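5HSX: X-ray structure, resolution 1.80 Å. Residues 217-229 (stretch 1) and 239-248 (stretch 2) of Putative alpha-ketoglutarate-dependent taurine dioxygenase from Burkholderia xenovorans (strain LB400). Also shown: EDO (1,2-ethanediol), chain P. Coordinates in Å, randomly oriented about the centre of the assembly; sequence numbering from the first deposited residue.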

# COMPACT_ATOMS: atom_id res chain seq x y z
N ALA B 217 19.50 7.87 4.84
CA ALA B 217 18.51 7.08 4.13
C ALA B 217 19.01 5.65 3.95
O ALA B 217 20.17 5.44 3.60
CB ALA B 217 18.19 7.68 2.76
N LEU B 218 18.12 4.68 4.15
CA LEU B 218 18.44 3.28 3.89
C LEU B 218 18.37 3.07 2.38
O LEU B 218 17.29 2.86 1.82
CB LEU B 218 17.49 2.37 4.68
CG LEU B 218 17.73 0.86 4.69
CD1 LEU B 218 19.15 0.54 5.12
CD2 LEU B 218 16.71 0.18 5.62
N TYR B 219 19.52 3.15 1.72
CA TYR B 219 19.60 3.38 0.27
C TYR B 219 19.65 2.04 -0.46
O TYR B 219 20.63 1.70 -1.13
CB TYR B 219 20.83 4.23 -0.03
CG TYR B 219 20.83 4.98 -1.35
CD1 TYR B 219 19.88 5.96 -1.61
CD2 TYR B 219 21.81 4.73 -2.31
CE1 TYR B 219 19.89 6.67 -2.81
CE2 TYR B 219 21.83 5.44 -3.51
CZ TYR B 219 20.87 6.41 -3.75
OH TYR B 219 20.89 7.12 -4.93
N VAL B 220 18.56 1.27 -0.36
CA VAL B 220 18.60 -0.14 -0.71
C VAL B 220 17.82 -0.47 -1.99
O VAL B 220 17.60 -1.65 -2.27
CB VAL B 220 18.11 -1.03 0.45
CG1 VAL B 220 19.09 -0.98 1.63
CG2 VAL B 220 16.70 -0.63 0.91
N SER B 221 17.43 0.55 -2.77
CA SER B 221 16.89 0.45 -4.14
C SER B 221 16.66 -0.98 -4.63
O SER B 221 17.50 -1.52 -5.37
CB SER B 221 17.85 1.18 -5.09
OG SER B 221 17.26 1.38 -6.36
N PRO B 222 15.55 -1.64 -4.26
CA PRO B 222 15.49 -3.11 -4.39
C PRO B 222 15.60 -3.64 -5.81
O PRO B 222 16.14 -4.74 -6.00
CB PRO B 222 14.13 -3.46 -3.74
CG PRO B 222 13.97 -2.38 -2.68
CD PRO B 222 14.47 -1.12 -3.38
N SER B 223 15.13 -2.91 -6.83
CA SER B 223 15.25 -3.44 -8.18
C SER B 223 16.69 -3.48 -8.69
O SER B 223 17.00 -4.28 -9.59
CB SER B 223 14.42 -2.62 -9.17
OG SER B 223 13.05 -2.76 -8.90
N PHE B 224 17.57 -2.63 -8.16
CA PHE B 224 18.91 -2.47 -8.73
C PHE B 224 20.03 -2.93 -7.83
O PHE B 224 21.08 -3.33 -8.34
CB PHE B 224 19.13 -1.00 -9.11
CG PHE B 224 18.06 -0.48 -10.02
CD1 PHE B 224 17.59 -1.28 -11.07
CD2 PHE B 224 17.47 0.75 -9.79
CE1 PHE B 224 16.57 -0.83 -11.90
CE2 PHE B 224 16.46 1.21 -10.62
CZ PHE B 224 16.00 0.41 -11.68
N LEU B 225 19.84 -2.90 -6.51
CA LEU B 225 20.89 -3.33 -5.59
C LEU B 225 21.00 -4.85 -5.62
O LEU B 225 20.02 -5.56 -5.36
CB LEU B 225 20.60 -2.81 -4.18
CG LEU B 225 21.47 -3.31 -3.03
CD1 LEU B 225 23.00 -3.04 -3.28
CD2 LEU B 225 21.01 -2.66 -1.71
N LYS B 226 22.18 -5.36 -5.97
CA LYS B 226 22.36 -6.78 -6.23
C LYS B 226 23.12 -7.51 -5.13
O LYS B 226 22.83 -8.68 -4.86
CB LYS B 226 23.11 -6.99 -7.55
CG LYS B 226 22.47 -6.31 -8.74
CD LYS B 226 21.01 -6.71 -8.88
CE LYS B 226 20.39 -6.11 -10.15
NZ LYS B 226 18.96 -6.53 -10.24
N SER B 227 24.09 -6.85 -4.50
CA SER B 227 24.91 -7.53 -3.51
C SER B 227 25.54 -6.51 -2.57
O SER B 227 25.71 -5.33 -2.91
CB SER B 227 26.00 -8.36 -4.18
OG SER B 227 26.88 -7.53 -4.94
N ILE B 228 25.92 -7.00 -1.40
CA ILE B 228 26.64 -6.21 -0.40
C ILE B 228 28.12 -6.54 -0.51
O ILE B 228 28.50 -7.72 -0.52
CB ILE B 228 26.10 -6.51 1.01
CG1 ILE B 228 24.64 -6.05 1.12
CG2 ILE B 228 26.99 -5.84 2.10
CD1 ILE B 228 23.96 -6.42 2.46
N VAL B 229 28.96 -5.51 -0.61
CA VAL B 229 30.39 -5.72 -0.81
C VAL B 229 31.02 -6.34 0.43
O VAL B 229 30.73 -5.92 1.56
CB VAL B 229 31.08 -4.38 -1.17
CG1 VAL B 229 32.59 -4.57 -1.27
CG2 VAL B 229 30.51 -3.85 -2.48
N LEU B 239 20.82 -10.48 4.30
CA LEU B 239 20.77 -9.10 4.77
C LEU B 239 19.95 -8.23 3.83
O LEU B 239 19.17 -7.38 4.29
CB LEU B 239 22.19 -8.52 4.90
CG LEU B 239 22.99 -9.12 6.06
CD1 LEU B 239 24.45 -8.71 5.93
CD2 LEU B 239 22.38 -8.70 7.40
N LEU B 240 20.10 -8.40 2.51
CA LEU B 240 19.27 -7.63 1.59
C LEU B 240 17.79 -7.94 1.77
O LEU B 240 16.96 -7.02 1.80
CB LEU B 240 19.70 -7.86 0.14
CG LEU B 240 21.06 -7.24 -0.20
CD1 LEU B 240 21.38 -7.55 -1.65
CD2 LEU B 240 21.04 -5.74 0.03
N GLU B 241 17.42 -9.23 1.89
CA GLU B 241 16.01 -9.56 2.09
C GLU B 241 15.47 -8.99 3.40
O GLU B 241 14.31 -8.57 3.46
CB GLU B 241 15.81 -11.09 2.00
CG GLU B 241 16.05 -11.56 0.55
CD GLU B 241 15.74 -13.02 0.30
OE1 GLU B 241 15.34 -13.73 1.24
OE2 GLU B 241 15.94 -13.45 -0.85
N LEU B 242 16.30 -8.96 4.44
CA LEU B 242 15.90 -8.33 5.70
C LEU B 242 15.59 -6.85 5.49
O LEU B 242 14.54 -6.35 5.93
CB LEU B 242 17.01 -8.50 6.74
CG LEU B 242 16.84 -7.72 8.06
CD1 LEU B 242 15.72 -8.37 8.90
CD2 LEU B 242 18.18 -7.68 8.81
N LEU B 243 16.50 -6.12 4.83
CA LEU B 243 16.33 -4.68 4.64
C LEU B 243 15.21 -4.38 3.64
O LEU B 243 14.47 -3.41 3.82
CB LEU B 243 17.65 -4.05 4.18
CG LEU B 243 18.83 -4.24 5.13
CD1 LEU B 243 20.13 -3.71 4.50
CD2 LEU B 243 18.59 -3.51 6.47
N TRP B 244 15.05 -5.22 2.62
CA TRP B 244 14.00 -4.99 1.63
C TRP B 244 12.62 -5.25 2.21
O TRP B 244 11.65 -4.55 1.88
CB TRP B 244 14.23 -5.88 0.41
CG TRP B 244 15.40 -5.46 -0.43
CD1 TRP B 244 16.02 -4.23 -0.44
CD2 TRP B 244 16.10 -6.27 -1.37
NE1 TRP B 244 17.05 -4.24 -1.34
CE2 TRP B 244 17.12 -5.47 -1.93
CE3 TRP B 244 15.96 -7.59 -1.80
CZ2 TRP B 244 18.00 -5.95 -2.91
CZ3 TRP B 244 16.84 -8.07 -2.79
CH2 TRP B 244 17.84 -7.25 -3.32
N GLU B 245 12.48 -6.28 3.04
CA GLU B 245 11.23 -6.49 3.75
C GLU B 245 10.93 -5.30 4.67
O GLU B 245 9.79 -4.81 4.74
CB GLU B 245 11.33 -7.80 4.53
CG GLU B 245 10.38 -8.01 5.67
CD GLU B 245 10.62 -9.36 6.32
OE1 GLU B 245 9.84 -10.27 6.00
OE2 GLU B 245 11.61 -9.54 7.10
N HIS B 246 11.96 -4.81 5.34
CA HIS B 246 11.79 -3.70 6.27
C HIS B 246 11.29 -2.44 5.55
O HIS B 246 10.34 -1.79 6.01
CB HIS B 246 13.14 -3.45 6.97
CG HIS B 246 13.13 -2.31 7.95
ND1 HIS B 246 12.55 -2.40 9.19
CD2 HIS B 246 13.66 -1.07 7.86
CE1 HIS B 246 12.73 -1.26 9.84
NE2 HIS B 246 13.39 -0.43 9.05
N VAL B 247 11.91 -2.07 4.42
CA VAL B 247 11.58 -0.79 3.80
C VAL B 247 10.21 -0.79 3.15
O VAL B 247 9.71 0.28 2.80
CB VAL B 247 12.58 -0.33 2.71
CG1 VAL B 247 13.96 -0.14 3.29
CG2 VAL B 247 12.58 -1.27 1.49
N THR B 248 9.60 -1.96 2.96
CA THR B 248 8.28 -2.02 2.38
C THR B 248 7.19 -2.16 3.44
O THR B 248 6.03 -2.41 3.08
CB THR B 248 8.18 -3.17 1.34
OG1 THR B 248 8.67 -4.39 1.90
CG2 THR B 248 9.02 -2.82 0.12
C1 EDO P . 17.99 -12.88 -3.43
O1 EDO P . 16.89 -12.20 -2.80
C2 EDO P . 18.97 -11.90 -4.07
O2 EDO P . 19.78 -11.24 -3.09

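The two stretches form a largely apolar contact, in which one face of a helix packs against parts of two strands and the loop between them, with a single hydrogen bond across it, donated by a tryptophan indole. The case illustrates a general principle: aliphatic side chains fill the interface, and one amphipathic residue supplies the directional link.

That residue is Trp244. Its CA-to-CB bond points sideways to stretch 1, yet chi1 of -72° (m) and chi2 of -19° bring the indole close to the loop, and it gives up more surface to the contact than any other residue of either stretch. NE1 of Trp244 donates a hydrogen bond to the backbone O of Val220, at 2.8 Å and an N-H...O angle of 140°. The acceptor lies at the ring edge, near its plane, where an indole N-H must point. A face of the same ring is covered by Pro222, whose CB stands 3.8 Å from the centroid of the five-membered ring and only 8° off the normal, a CH-pi contact; CG of Pro222 also comes within 3.6 Å of Trp244 CD1. Proline suits this place, since its compact ring offers C-H groups to the aromatic face. Farther round the edge, Leu225 O approaches Trp244 CZ2 to 3.2 Å.

On both sides of this residue along the helix, aliphatic groups complete the contact. Toward the C-terminal end, Leu218 CD2 meets Val247 CG1 at 3.6 Å, and Leu218 CD2 also lies 4.0 Å from His246 CD2, at the edge of that ring. Val220 sends CG2 to within 3.7 Å of Val247 CG1, while Val220 CG1 lies 4.1 Å from CD1 of Leu243, the residue just before Trp244. Thus Val220 serves twice, its carbonyl accepting the hydrogen bond and its branched side chain packing against the helix.

Toward the N-terminal end, Leu240 is the main apolar element. Its CD2 lies 3.5 Å from Leu225 CD2 and 3.8 Å from Ile228 CG1, and Ile228 CD1 continues to Leu239 CB at 3.7 Å. In the strand, Leu225 and Ile228 point toward the helix, whereas Lys226 and Ser227 point away. The exposed lysine can thus keep its charge out of the apolar layer, and its NZ donates a hydrogen bond to Ser223 O at 3.1 Å.

The helix is similarly divided: Leu239, Leu240, Leu243, His246 and Val247 point toward stretch 1, while Glu241 makes no contact with it and instead accepts a hydrogen bond at OE2 from O1 of the ethanediol, 2.5 Å away. Together the two stretches bury 583 Å² between them, both sides summed.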